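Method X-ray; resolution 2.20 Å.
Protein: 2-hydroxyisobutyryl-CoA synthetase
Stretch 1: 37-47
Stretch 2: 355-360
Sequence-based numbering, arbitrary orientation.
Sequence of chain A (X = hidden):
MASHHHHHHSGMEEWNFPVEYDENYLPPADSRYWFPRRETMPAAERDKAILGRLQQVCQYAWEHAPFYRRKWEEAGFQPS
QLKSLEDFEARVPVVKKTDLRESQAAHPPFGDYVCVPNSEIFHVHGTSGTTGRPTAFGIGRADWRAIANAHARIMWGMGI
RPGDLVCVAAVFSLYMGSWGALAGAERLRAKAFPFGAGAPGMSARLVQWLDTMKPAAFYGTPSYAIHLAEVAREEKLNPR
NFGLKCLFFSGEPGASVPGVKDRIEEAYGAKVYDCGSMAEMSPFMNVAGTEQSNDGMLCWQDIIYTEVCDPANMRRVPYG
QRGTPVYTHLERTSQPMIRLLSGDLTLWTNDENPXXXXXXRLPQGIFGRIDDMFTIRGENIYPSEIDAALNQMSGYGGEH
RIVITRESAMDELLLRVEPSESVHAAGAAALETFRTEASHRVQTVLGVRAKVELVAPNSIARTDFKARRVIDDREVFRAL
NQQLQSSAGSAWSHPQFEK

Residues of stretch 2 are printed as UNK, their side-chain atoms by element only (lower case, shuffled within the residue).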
# COMPACT_ATOMS: atom_id res chain seq x y z
N ARG A 37 -12.32 14.37 28.81
CA ARG A 37 -11.39 14.80 29.86
C ARG A 37 -10.04 15.18 29.33
O ARG A 37 -9.70 16.35 29.44
CB ARG A 37 -11.27 13.77 31.01
CG ARG A 37 -10.36 14.22 32.18
CD ARG A 37 -10.90 15.44 32.91
NE ARG A 37 -10.03 15.89 34.00
CZ ARG A 37 -10.07 17.11 34.54
NH1 ARG A 37 -9.25 17.43 35.53
NH2 ARG A 37 -10.91 18.03 34.06
N ARG A 38 -9.29 14.23 28.72
CA ARG A 38 -7.95 14.46 28.17
C ARG A 38 -7.87 15.67 27.23
O ARG A 38 -6.92 16.45 27.32
CB ARG A 38 -7.43 13.20 27.47
CG ARG A 38 -7.04 12.08 28.43
CD ARG A 38 -6.76 10.74 27.73
NE ARG A 38 -5.53 10.77 26.94
CZ ARG A 38 -4.82 9.71 26.58
NH1 ARG A 38 -5.19 8.50 26.97
NH2 ARG A 38 -3.74 9.85 25.83
N GLU A 39 -8.92 15.87 26.41
CA GLU A 39 -9.03 16.91 25.39
C GLU A 39 -9.45 18.31 25.89
O GLU A 39 -9.03 19.30 25.30
CB GLU A 39 -9.98 16.44 24.27
CG GLU A 39 -9.51 15.19 23.53
CD GLU A 39 -10.41 14.69 22.41
OE1 GLU A 39 -10.32 13.49 22.05
OE2 GLU A 39 -11.19 15.50 21.88
N THR A 40 -10.33 18.38 26.91
CA THR A 40 -10.87 19.64 27.39
C THR A 40 -10.50 19.98 28.85
O THR A 40 -10.94 21.02 29.30
CB THR A 40 -12.41 19.73 27.18
OG1 THR A 40 -13.09 18.92 28.14
CG2 THR A 40 -12.85 19.37 25.78
N MET A 41 -9.69 19.16 29.57
CA MET A 41 -9.28 19.44 30.96
C MET A 41 -8.44 20.72 31.11
O MET A 41 -7.79 21.10 30.14
CB MET A 41 -8.49 18.26 31.54
CG MET A 41 -7.09 18.07 30.94
SD MET A 41 -6.45 16.42 31.30
CE MET A 41 -6.21 16.53 33.07
N PRO A 42 -8.37 21.38 32.31
CA PRO A 42 -7.49 22.57 32.43
C PRO A 42 -6.04 22.19 32.06
O PRO A 42 -5.55 21.17 32.52
CB PRO A 42 -7.65 22.99 33.90
CG PRO A 42 -8.95 22.41 34.32
CD PRO A 42 -9.05 21.10 33.59
N ALA A 43 -5.39 22.99 31.17
CA ALA A 43 -4.04 22.76 30.63
C ALA A 43 -2.96 22.52 31.68
O ALA A 43 -2.07 21.71 31.45
CB ALA A 43 -3.64 23.90 29.70
N ALA A 44 -3.08 23.19 32.84
CA ALA A 44 -2.18 23.07 33.99
C ALA A 44 -2.31 21.71 34.67
O ALA A 44 -1.33 21.20 35.21
CB ALA A 44 -2.47 24.18 35.00
N GLU A 45 -3.53 21.12 34.63
CA GLU A 45 -3.86 19.79 35.17
C GLU A 45 -3.24 18.71 34.27
O GLU A 45 -2.72 17.71 34.77
CB GLU A 45 -5.38 19.60 35.22
CG GLU A 45 -6.07 20.19 36.44
CD GLU A 45 -6.11 19.28 37.66
OE1 GLU A 45 -5.96 19.81 38.78
OE2 GLU A 45 -6.28 18.05 37.50
N ARG A 46 -3.29 18.93 32.93
CA ARG A 46 -2.75 18.01 31.93
C ARG A 46 -1.23 18.04 31.97
O ARG A 46 -0.62 16.97 31.91
CB ARG A 46 -3.25 18.35 30.52
CG ARG A 46 -3.04 17.20 29.54
CD ARG A 46 -3.15 17.64 28.10
NE ARG A 46 -4.54 17.88 27.71
CZ ARG A 46 -5.08 19.08 27.56
NH1 ARG A 46 -4.36 20.17 27.76
NH2 ARG A 46 -6.35 19.19 27.18
N ASP A 47 -0.63 19.25 32.09
CA ASP A 47 0.82 19.44 32.18
C ASP A 47 1.43 18.74 33.40
O ASP A 47 2.59 18.34 33.34
CB ASP A 47 1.18 20.93 32.17
CG ASP A 47 1.21 21.59 30.80
OD1 ASP A 47 0.90 20.90 29.79
OD2 ASP A 47 1.55 22.80 30.73
N UNK A 355 -13.20 24.77 19.13
CA UNK A 355 -13.68 23.43 19.49
C UNK A 355 -13.77 23.25 21.02
O UNK A 355 -14.49 22.37 21.48
s UNK A 355 -11.14 22.23 19.40
c UNK A 355 -12.85 22.33 18.83
N UNK A 356 -13.08 24.11 21.77
CA UNK A 356 -13.05 24.03 23.23
C UNK A 356 -11.99 23.10 23.80
O UNK A 356 -11.99 22.84 25.00
N UNK A 357 -11.09 22.59 22.94
CA UNK A 357 -9.97 21.76 23.39
C UNK A 357 -8.91 22.69 23.99
O UNK A 357 -8.57 23.73 23.39
n UNK A 357 -12.22 18.90 19.05
n UNK A 357 -12.53 16.68 19.45
c UNK A 357 -11.83 17.78 19.65
c UNK A 357 -10.33 19.67 21.96
c UNK A 357 -9.42 20.88 22.26
n UNK A 357 -10.76 17.76 20.44
c UNK A 357 -9.90 18.91 20.71
N UNK A 358 -8.43 22.34 25.19
CA UNK A 358 -7.46 23.16 25.94
C UNK A 358 -5.99 22.83 25.57
O UNK A 358 -5.19 22.52 26.45
c UNK A 358 -9.06 23.57 27.89
o UNK A 358 -7.72 21.56 27.65
c UNK A 358 -7.73 22.96 27.42
N UNK A 359 -5.66 22.91 24.28
CA UNK A 359 -4.33 22.59 23.75
C UNK A 359 -3.64 23.81 23.14
O UNK A 359 -4.35 24.65 22.55
c UNK A 359 -6.13 18.12 22.53
c UNK A 359 -5.50 17.48 23.57
o UNK A 359 -5.85 16.19 23.89
c UNK A 359 -5.80 19.44 22.22
c UNK A 359 -4.20 19.45 23.99
c UNK A 359 -4.85 20.14 22.96
c UNK A 359 -4.46 21.55 22.59
c UNK A 359 -4.50 18.13 24.28
N UNK A 360 -2.27 23.85 23.10
CA UNK A 360 -1.58 24.91 22.34
C UNK A 360 -1.87 24.67 20.86
O UNK A 360 -2.22 23.55 20.46
c UNK A 360 -1.29 22.93 23.70
c UNK A 360 -0.09 24.66 22.63
c UNK A 360 -0.07 23.78 23.84

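Position 355 carries two side-chain atoms, one carbon and then one sulfur. There is no branch and no ring. Neither atom comes near stretch 1. A single carbon ending in sulfur is cysteine, so this is Cys 355. Its chi1 is 66°, the p rotamer. Its SG is used within its own stretch, where it accepts a hydrogen bond from the backbone N of position 357 at 3.6 Å.

Position 356 has no side-chain atoms at all. Its phi/psi is 87/9. At these angles a CB would be jammed against the carbonyl O of Cys 355, which by itself calls for glycine. The residue is Gly 356. Its backbone O lies 3.7 Å from CG2 of Thr 40, an ordinary packing contact.

Position 357 has seven side-chain atoms. Three carbons lead to a nitrogen, and this joins a carbon carrying two more nitrogens. That is a guanidinium, and the chain is long and unbranched up to it. The CA-to-CB bond points sideways, but the end of the chain comes nearer to stretch 1 and meets the carboxylate of Glu 39. This is Arg 357. Its NE donates to Glu 39 OE2 at 2.7 Å, forming a salt bridge. NH1 adds a weak hydrogen bond to the same Glu 39 OE2 at 3.0 Å. The carboxylate oxygen sits at the edge of the guanidinium, near its plane, where the N-H groups point. NH2 donates to Cys 355 SG at 3.5 Å.

Position 358 has three side-chain atoms. CB carries one oxygen and one carbon, so the chain branches at once. CB points toward stretch 1. The oxygen is 2.5 Å from the backbone O of Met 41. A branched CB with a hydroxyl and a methyl is threonine, Thr 358. OG1 donates to that Met 41 O and accepts from Arg 46 NH2 at 2.8 Å. The backbone takes part as well: Thr 358 N donates to Glu 39 O at 3.1 Å, and Arg 46 NH1 donates to Thr 358 O at 2.8 Å.

Position 359 has eight side-chain atoms: one carbon, then a six-carbon ring bearing one oxygen. The ring oxygen lies 3.6 Å from CA of Glu 39. A phenol ring means Tyr 359. Its CE1 lies over one face of the Arg 46 guanidinium, 3.4 Å from Arg 46 NE.

Position 360 has three carbons that close a ring onto the backbone N. This is Pro 360. It makes no contact with stretch 1.

The contact centres on Thr 358, which engages stretch 1 through backbone and side chain alike. Met 41 has just left helical geometry, and its O receives the hydroxyl. Arg 46, from the next helix, binds both oxygens of Thr 358. It also donates from NE and NH2 to Arg 38 O, each at 2.8 Å, so one guanidinium ties the two helices and the loop together. The Glu 39 to Arg 357 salt bridge adds a charged link.

Stretch 2 (355-360) CGRTYP
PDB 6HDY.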